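Local coordinates for neurotoxin (Clostridium botulinum, PDB 2QN0), which is the zinc-dependent light-chain protease of botulinum neurotoxin type C1, which probably cleaves SNARE proteins of two kinds and so blocks neurotransmitter release, at residues D12-D15 and I19-L22; N6-S11 and E89-F94; I241-D246 and E349-L354. All coordinates share one frame; numbering follows the deposited sequence.

Contact 1 of 3, residues D12-D15 and I19-L22; sequences DPVD and ILYL
D15 and I19 are joined by two hydrogen bonds. The backbone N of I19 donates to D15 OD1 over 2.9 Å, with 154° at the hydrogen. It meets the oxygen from above the carboxylate plane. In return the backbone N of D15 donates to I19 O over 3.2 Å. A chi1 of 68° folds the D15 carboxylate in over its own main chain, which brings it there. OD1 also accepts from K17 N and N18 N, so three amides grip one oxygen. The side chain of D15 thus closes the tight turn that leads into the strand, in the manner of an Asx turn extended by further amides. Three amide donors would be expected to favour the charged form of D15.

V14 packs beside these bonds. V14 CG1 lies close to I19 O, 3.1 Å away, and V14 CA also makes a CH···O contact with that oxygen. The other branch points to the ring of Y21, where V14 CG2 meets Y21 CE2 at 3.5 Å, at an oblique angle. The I19 side chain reaches back towards the loop. Its extended arm (chi2 -176°) brings I19 CD1 to D12 CB at 3.5 Å and to P13 O at 3.6 Å. The carboxylate of D12 is engaged elsewhere, with N9 N on OD2.

Strand 19-23 lies inside the mixed sheet, between strands 34-38 and 136-141, antiparallel to both. L20 and L22 pair through the backbone with A36 and E34, and Y21 pairs with K139. I19 also packs on K35 and F37 of strand 34-38, while the Y21 ring meets W146 of strand 146-152. Loop 12-15 folds back against the start of this inner strand.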
loop_
_atom_site.group_PDB
_atom_site.type_symbol
_atom_site.label_atom_id
_atom_site.label_comp_id
_atom_site.label_asym_id
_atom_site.label_seq_id
_atom_site.Cartn_x
_atom_site.Cartn_y
_atom_site.Cartn_z
ATOM N N ASP A 12 23.150 -2.428 7.982
ATOM C CA ASP A 12 23.371 -1.207 8.757
ATOM C C ASP A 12 22.924 -1.388 10.202
ATOM O O ASP A 12 21.881 -1.982 10.473
ATOM C CB ASP A 12 22.643 -0.015 8.125
ATOM C CG ASP A 12 23.272 0.426 6.815
ATOM O OD1 ASP A 12 24.406 -0.016 6.518
ATOM O OD2 ASP A 12 22.640 1.222 6.088
ATOM N N PRO A 13 23.718 -0.873 11.155
ATOM C CA PRO A 13 23.439 -0.969 12.590
ATOM C C PRO A 13 22.183 -0.242 13.056
ATOM O O PRO A 13 21.807 0.788 12.499
ATOM C CB PRO A 13 24.690 -0.358 13.231
ATOM C CG PRO A 13 25.749 -0.501 12.177
ATOM C CD PRO A 13 24.994 -0.175 10.924
ATOM N N VAL A 14 21.550 -0.790 14.090
ATOM C CA VAL A 14 20.370 -0.179 14.690
ATOM C C VAL A 14 20.849 1.163 15.238
ATOM O O VAL A 14 21.947 1.252 15.786
ATOM C CB VAL A 14 19.837 -1.048 15.854
ATOM C CG1 VAL A 14 18.825 -0.266 16.684
ATOM C CG2 VAL A 14 19.202 -2.316 15.300
ATOM N N ASP A 15 20.044 2.209 15.081
ATOM C CA ASP A 15 20.435 3.530 15.568
ATOM C C ASP A 15 19.348 4.139 16.444
ATOM O O ASP A 15 19.379 5.331 16.757
ATOM C CB ASP A 15 20.735 4.457 14.388
ATOM C CG ASP A 15 19.497 4.788 13.578
ATOM O OD1 ASP A 15 18.437 4.193 13.852
ATOM O OD2 ASP A 15 19.584 5.642 12.669
ATOM N N ILE A 19 16.523 2.737 12.200
ATOM C CA ILE A 19 16.725 1.296 12.098
ATOM C C ILE A 19 16.487 0.709 13.483
ATOM O O ILE A 19 17.177 1.054 14.446
ATOM C CB ILE A 19 18.153 0.956 11.603
ATOM C CG1 ILE A 19 18.396 1.631 10.248
ATOM C CG2 ILE A 19 18.320 -0.558 11.480
ATOM C CD1 ILE A 19 19.734 1.292 9.600
ATOM N N LEU A 20 15.494 -0.170 13.578
ATOM C CA LEU A 20 15.119 -0.782 14.846
ATOM C C LEU A 20 14.640 -2.206 14.631
ATOM O O LEU A 20 14.441 -2.646 13.500
ATOM C CB LEU A 20 13.954 -0.009 15.478
ATOM C CG LEU A 20 13.975 1.513 15.601
ATOM C CD1 LEU A 20 12.589 2.022 15.971
ATOM C CD2 LEU A 20 14.981 1.916 16.652
ATOM N N TYR A 21 14.451 -2.916 15.740
ATOM C CA TYR A 21 13.918 -4.271 15.717
ATOM C C TYR A 21 12.504 -4.114 16.252
ATOM O O TYR A 21 12.305 -3.557 17.332
ATOM C CB TYR A 21 14.729 -5.198 16.622
ATOM C CG TYR A 21 15.957 -5.755 15.941
ATOM C CD1 TYR A 21 15.851 -6.798 15.020
ATOM C CD2 TYR A 21 17.220 -5.221 16.191
ATOM C CE1 TYR A 21 16.974 -7.297 14.361
ATOM C CE2 TYR A 21 18.349 -5.711 15.538
ATOM C CZ TYR A 21 18.217 -6.746 14.626
ATOM O OH TYR A 21 19.328 -7.220 13.967
ATOM N N LEU A 22 11.527 -4.592 15.490
ATOM C CA LEU A 22 10.129 -4.467 15.878
ATOM C C LEU A 22 9.410 -5.797 16.030
ATOM O O LEU A 22 9.781 -6.797 15.418
ATOM C CB LEU A 22 9.370 -3.634 14.833
ATOM C CG LEU A 22 9.864 -2.222 14.508
ATOM C CD1 LEU A 22 9.075 -1.669 13.322
ATOM C CD2 LEU A 22 9.708 -1.327 15.725
#

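Contact 2 of 3, residues N6-S11 and E89-F94; sequences NNFNYS and EIIKLF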
loop_
_atom_site.group_PDB
_atom_site.type_symbol
_atom_site.label_atom_id
_atom_site.label_comp_id
_atom_site.label_asym_id
_atom_site.label_seq_id
_atom_site.Cartn_x
_atom_site.Cartn_y
_atom_site.Cartn_z
ATOM N N ASN A 6 15.255 7.748 2.672
ATOM C CA ASN A 6 16.461 7.245 3.328
ATOM C C ASN A 6 17.062 6.056 2.581
ATOM O O ASN A 6 16.342 5.265 1.974
ATOM C CB ASN A 6 16.156 6.819 4.769
ATOM C CG ASN A 6 15.776 7.985 5.660
ATOM O OD1 ASN A 6 16.318 9.082 5.528
ATOM N ND2 ASN A 6 14.854 7.748 6.585
ATOM N N ASN A 7 18.388 5.938 2.632
ATOM C CA ASN A 7 19.094 4.838 1.981
ATOM C C ASN A 7 19.620 3.887 3.050
ATOM O O ASN A 7 20.094 4.325 4.099
ATOM C CB ASN A 7 20.263 5.371 1.151
ATOM C CG ASN A 7 19.804 6.134 -0.069
ATOM O OD1 ASN A 7 19.247 5.555 -1.003
ATOM N ND2 ASN A 7 20.025 7.443 -0.067
ATOM N N PHE A 8 19.548 2.589 2.777
ATOM C CA PHE A 8 19.996 1.591 3.740
ATOM C C PHE A 8 20.622 0.362 3.107
ATOM O O PHE A 8 20.413 0.068 1.932
ATOM C CB PHE A 8 18.813 1.065 4.562
ATOM C CG PHE A 8 18.068 2.114 5.326
ATOM C CD1 PHE A 8 18.606 2.672 6.478
ATOM C CD2 PHE A 8 16.797 2.508 4.917
ATOM C CE1 PHE A 8 17.888 3.606 7.219
ATOM C CE2 PHE A 8 16.071 3.440 5.650
ATOM C CZ PHE A 8 16.614 3.990 6.802
ATOM N N ASN A 9 21.380 -0.350 3.937
ATOM C CA ASN A 9 21.986 -1.631 3.603
ATOM C C ASN A 9 21.319 -2.432 4.708
ATOM O O ASN A 9 21.185 -1.931 5.827
ATOM C CB ASN A 9 23.501 -1.638 3.831
ATOM C CG ASN A 9 24.244 -0.780 2.841
ATOM O OD1 ASN A 9 24.172 -1.000 1.632
ATOM N ND2 ASN A 9 24.970 0.209 3.348
ATOM N N TYR A 10 20.891 -3.654 4.424
ATOM C CA TYR A 10 20.230 -4.443 5.453
ATOM C C TYR A 10 21.117 -4.605 6.686
ATOM O O TYR A 10 20.624 -4.673 7.811
ATOM C CB TYR A 10 19.856 -5.824 4.917
ATOM C CG TYR A 10 19.017 -6.621 5.884
ATOM C CD1 TYR A 10 17.698 -6.255 6.157
ATOM C CD2 TYR A 10 19.551 -7.720 6.561
ATOM C CE1 TYR A 10 16.932 -6.958 7.081
ATOM C CE2 TYR A 10 18.791 -8.432 7.490
ATOM C CZ TYR A 10 17.483 -8.044 7.744
ATOM O OH TYR A 10 16.729 -8.736 8.663
ATOM N N SER A 11 22.427 -4.653 6.461
ATOM C CA SER A 11 23.394 -4.829 7.542
ATOM C C SER A 11 23.652 -3.590 8.400
ATOM O O SER A 11 24.312 -3.689 9.436
ATOM C CB SER A 11 24.725 -5.319 6.966
ATOM O OG SER A 11 25.241 -4.384 6.037
ATOM N N GLU A 89 15.359 -2.298 -3.413
ATOM C CA GLU A 89 14.388 -2.174 -4.497
ATOM C C GLU A 89 13.255 -1.250 -4.047
ATOM O O GLU A 89 12.838 -0.359 -4.784
ATOM C CB GLU A 89 13.827 -3.551 -4.878
ATOM C CG GLU A 89 14.862 -4.483 -5.518
ATOM C CD GLU A 89 14.340 -5.891 -5.753
ATOM O OE1 GLU A 89 13.450 -6.332 -4.997
ATOM O OE2 GLU A 89 14.837 -6.567 -6.682
ATOM N N ILE A 90 12.763 -1.464 -2.832
ATOM C CA ILE A 90 11.683 -0.637 -2.305
ATOM C C ILE A 90 12.130 0.823 -2.228
ATOM O O ILE A 90 11.395 1.731 -2.616
ATOM C CB ILE A 90 11.248 -1.114 -0.899
ATOM C CG1 ILE A 90 10.644 -2.520 -0.985
ATOM C CG2 ILE A 90 10.225 -0.138 -0.302
ATOM C CD1 ILE A 90 9.398 -2.613 -1.867
ATOM N N ILE A 91 13.341 1.049 -1.729
ATOM C CA ILE A 91 13.869 2.403 -1.618
ATOM C C ILE A 91 13.948 3.072 -2.988
ATOM O O ILE A 91 13.526 4.219 -3.158
ATOM C CB ILE A 91 15.285 2.404 -0.967
ATOM C CG1 ILE A 91 15.178 1.998 0.501
ATOM C CG2 ILE A 91 15.934 3.780 -1.110
ATOM C CD1 ILE A 91 14.214 2.845 1.310
ATOM N N LYS A 92 14.480 2.354 -3.971
ATOM C CA LYS A 92 14.608 2.918 -5.308
ATOM C C LYS A 92 13.238 3.271 -5.880
ATOM O O LYS A 92 13.071 4.310 -6.519
ATOM C CB LYS A 92 15.327 1.940 -6.242
ATOM C CG LYS A 92 15.630 2.521 -7.618
ATOM C CD LYS A 92 16.522 1.589 -8.425
ATOM C CE LYS A 92 16.935 2.226 -9.744
ATOM N NZ LYS A 92 17.885 1.349 -10.488
ATOM N N LEU A 93 12.253 2.411 -5.641
ATOM C CA LEU A 93 10.913 2.674 -6.152
ATOM C C LEU A 93 10.315 3.923 -5.505
ATOM O O LEU A 93 9.650 4.710 -6.176
ATOM C CB LEU A 93 10.014 1.453 -5.928
ATOM C CG LEU A 93 10.468 0.235 -6.739
ATOM C CD1 LEU A 93 9.608 -0.967 -6.390
ATOM C CD2 LEU A 93 10.377 0.544 -8.234
ATOM N N PHE A 94 10.550 4.118 -4.210
ATOM C CA PHE A 94 10.020 5.311 -3.560
ATOM C C PHE A 94 10.662 6.558 -4.154
ATOM O O PHE A 94 10.009 7.585 -4.301
ATOM C CB PHE A 94 10.238 5.270 -2.046
ATOM C CG PHE A 94 9.062 4.714 -1.285
ATOM C CD1 PHE A 94 8.858 3.342 -1.194
ATOM C CD2 PHE A 94 8.134 5.569 -0.697
ATOM C CE1 PHE A 94 7.746 2.826 -0.531
ATOM C CE2 PHE A 94 7.017 5.066 -0.032
ATOM C CZ PHE A 94 6.823 3.689 0.051
#
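N6 touches I91 through its backbone carbonyl. N6 O is 3.3 Å from I91 CD1 and 3.4 Å from I91 CG2, so both ends of the branched side chain press on it. The contact buries this oxygen, and it has no hydrogen-bond partner in the model. The side chain of N6 leads away from the helix, and its ND2 donates to R38 O.

At N7 the side chain comes nearer. N7 OD1 lies 3.8 Å from I91 CG2. On I91, chi1 of -68° puts CG1 beside the backbone N and leaves CG2 anti to it. The polar end of N7 is held by K95, one turn further along the helix. The chain here is an extended N-terminal segment of the clostridial neurotoxin zinc protease, and it runs alongside helix 80-97, towards its N-terminal end. F8 follows. Its ring presents an edge to I91, with F8 CD2 4.4 Å from I91 CD1 and the methyl near the ring plane. The same ring packs on L87 and meets F37 of strand 34-38. Beyond F8 the segment passes earlier turns of helix 80-97: N9 OD1 binds K88, and Y10 N binds D84.

Contact 3 of 3, residues I241-D246 and E349-L354; sequences IAIPND and ELYNEL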
loop_
_atom_site.group_PDB
_atom_site.type_symbol
_atom_site.label_atom_id
_atom_site.label_comp_id
_atom_site.label_asym_id
_atom_site.label_seq_id
_atom_site.Cartn_x
_atom_site.Cartn_y
_atom_site.Cartn_z
ATOM N N ILE A 241 -11.591 5.896 4.953
ATOM C CA ILE A 241 -12.645 5.816 3.951
ATOM C C ILE A 241 -12.629 4.504 3.171
ATOM O O ILE A 241 -13.200 4.413 2.083
ATOM C CB ILE A 241 -12.562 6.991 2.956
ATOM C CG1 ILE A 241 -11.226 6.958 2.206
ATOM C CG2 ILE A 241 -12.724 8.306 3.705
ATOM C CD1 ILE A 241 -11.179 7.872 1.004
ATOM N N ALA A 242 -11.979 3.484 3.725
ATOM C CA ALA A 242 -11.918 2.183 3.061
ATOM C C ALA A 242 -13.323 1.597 2.924
ATOM O O ALA A 242 -14.152 1.736 3.825
ATOM C CB ALA A 242 -11.029 1.224 3.858
ATOM N N ILE A 243 -13.588 0.955 1.791
ATOM C CA ILE A 243 -14.891 0.335 1.549
ATOM C C ILE A 243 -14.793 -1.130 1.959
ATOM O O ILE A 243 -13.841 -1.816 1.588
ATOM C CB ILE A 243 -15.278 0.388 0.052
ATOM C CG1 ILE A 243 -15.205 1.828 -0.466
ATOM C CG2 ILE A 243 -16.681 -0.192 -0.143
ATOM C CD1 ILE A 243 -16.184 2.770 0.178
ATOM N N PRO A 244 -15.771 -1.630 2.734
ATOM C CA PRO A 244 -15.741 -3.030 3.169
ATOM C C PRO A 244 -15.574 -3.978 1.982
ATOM O O PRO A 244 -16.114 -3.734 0.901
ATOM C CB PRO A 244 -17.087 -3.200 3.870
ATOM C CG PRO A 244 -17.344 -1.837 4.424
ATOM C CD PRO A 244 -16.962 -0.945 3.267
ATOM N N ASN A 245 -14.830 -5.060 2.189
ATOM C CA ASN A 245 -14.581 -6.025 1.124
ATOM C C ASN A 245 -15.827 -6.755 0.623
ATOM O O ASN A 245 -15.781 -7.418 -0.411
ATOM C CB ASN A 245 -13.528 -7.045 1.570
ATOM C CG ASN A 245 -13.885 -7.724 2.876
ATOM O OD1 ASN A 245 -14.973 -8.283 3.024
ATOM N ND2 ASN A 245 -12.964 -7.684 3.833
ATOM N N ASP A 246 -16.937 -6.631 1.346
ATOM C CA ASP A 246 -18.175 -7.291 0.933
ATOM C C ASP A 246 -18.934 -6.484 -0.119
ATOM O O ASP A 246 -19.966 -6.925 -0.626
ATOM C CB ASP A 246 -19.082 -7.547 2.144
ATOM C CG ASP A 246 -19.358 -6.290 2.946
ATOM O OD1 ASP A 246 -19.809 -5.289 2.354
ATOM O OD2 ASP A 246 -19.129 -6.306 4.174
ATOM N N GLU A 349 -13.938 17.806 -1.602
ATOM C CA GLU A 349 -12.692 17.952 -2.342
ATOM C C GLU A 349 -11.688 16.884 -1.914
ATOM O O GLU A 349 -11.038 16.257 -2.751
ATOM C CB GLU A 349 -12.107 19.348 -2.113
ATOM C CG GLU A 349 -10.738 19.561 -2.740
ATOM C CD GLU A 349 -10.193 20.955 -2.488
ATOM O OE1 GLU A 349 -10.193 21.392 -1.317
ATOM O OE2 GLU A 349 -9.757 21.609 -3.458
ATOM N N LEU A 350 -11.569 16.678 -0.606
ATOM C CA LEU A 350 -10.651 15.677 -0.072
ATOM C C LEU A 350 -11.062 14.276 -0.514
ATOM O O LEU A 350 -10.235 13.493 -0.998
ATOM C CB LEU A 350 -10.632 15.743 1.458
ATOM C CG LEU A 350 -9.814 14.662 2.175
ATOM C CD1 LEU A 350 -8.354 14.750 1.733
ATOM C CD2 LEU A 350 -9.927 14.852 3.684
ATOM N N TYR A 351 -12.343 13.957 -0.352
ATOM C CA TYR A 351 -12.831 12.641 -0.732
ATOM C C TYR A 351 -12.559 12.369 -2.207
ATOM O O TYR A 351 -12.175 11.260 -2.575
ATOM C CB TYR A 351 -14.333 12.518 -0.457
ATOM C CG TYR A 351 -14.840 11.095 -0.514
ATOM C CD1 TYR A 351 -14.752 10.258 0.597
ATOM C CD2 TYR A 351 -15.392 10.576 -1.687
ATOM C CE1 TYR A 351 -15.205 8.940 0.547
ATOM C CE2 TYR A 351 -15.846 9.260 -1.748
ATOM C CZ TYR A 351 -15.750 8.449 -0.633
ATOM O OH TYR A 351 -16.194 7.147 -0.691
ATOM N N ASN A 352 -12.758 13.379 -3.052
ATOM C CA ASN A 352 -12.526 13.215 -4.482
ATOM C C ASN A 352 -11.052 12.945 -4.760
ATOM O O ASN A 352 -10.714 12.100 -5.586
ATOM C CB ASN A 352 -12.974 14.456 -5.251
ATOM C CG ASN A 352 -12.797 14.297 -6.747
ATOM O OD1 ASN A 352 -11.911 14.901 -7.348
ATOM N ND2 ASN A 352 -13.634 13.463 -7.353
ATOM N N GLU A 353 -10.175 13.669 -4.072
ATOM C CA GLU A 353 -8.738 13.471 -4.241
ATOM C C GLU A 353 -8.351 12.034 -3.916
ATOM O O GLU A 353 -7.681 11.359 -4.698
ATOM C CB GLU A 353 -7.956 14.394 -3.307
ATOM C CG GLU A 353 -7.777 15.814 -3.798
ATOM C CD GLU A 353 -7.115 16.690 -2.756
ATOM O OE1 GLU A 353 -6.231 16.181 -2.030
ATOM O OE2 GLU A 353 -7.472 17.883 -2.666
ATOM N N LEU A 354 -8.780 11.577 -2.745
ATOM C CA LEU A 354 -8.461 10.237 -2.262
ATOM C C LEU A 354 -9.002 9.075 -3.083
ATOM O O LEU A 354 -8.404 7.999 -3.096
ATOM C CB LEU A 354 -8.950 10.083 -0.818
ATOM C CG LEU A 354 -8.358 11.065 0.193
ATOM C CD1 LEU A 354 -9.019 10.864 1.543
ATOM C CD2 LEU A 354 -6.846 10.846 0.291
HETATM O O HOH W 1 -15.527 5.651 1.438
#
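A water molecule bridges I241 and Y351. It donates to I241 O over 2.7 Å and is also hydrogen-bonded to Y351 OH at 2.7 Å. The water lies in the plane of the Y351 ring, at its edge. It links a loop carbonyl to a helix side chain in a region where the touching residues are all buried. One molecule thus serves two polar atoms that do not meet directly.

The rest of the contact is apolar. I241 points toward helix 344-357 and divides its two branches between two residues. A chi1 of 61° tucks I241 CG1 in against both backbone neighbours, and chi2 of 167° extends the arm toward L354. I241 CD1 then comes to 3.6 Å from L354 CB and 3.7 Å from L354 CD1. The other branch, I241 CG2, rests 4.1 Å from Y351 CE1, obliquely to the ring. Y351 and L354 are three residues apart, so they flank I241 from neighbouring places on one side of the helix. The Y351 ring stretches away from its helix, with CG anti to the backbone N (chi1 -166°). It brings OH to the water and to a loose contact with I243 CD1.

Helix 283-304 adds to the packing: Y297 meets I241, and A293 meets Y351. The loop 241-246 follows helix 223-238, which carries the HExxH zinc motif with H229 and H233. The arrangement is core packing of a zinc metalloprotease, joining helix 344-357 to the chain just beyond its zinc-binding helix.

Contacts 1 and 2 belong together. Their centres are 14 Å apart, and I19 CD1 of contact 1 meets F8 CD1 of contact 2 at 3.6 Å. Contact 1 is nested along the chain inside the loop closed by contact 2. Together they place the N-terminal segment between strand 19-23 of the mixed sheet and helix 80-97. Contact 3 comes later in the chain, across the chain's centre, about 34 Å from contact 1 and 30 Å from contact 2, centre to centre. L93 and F94 of helix 80-97, and I241 and L354, all pack on helix 223-238, which carries zinc ligands H229 and H233. The N-terminal layer and the later helices thus meet around the metal-binding helix.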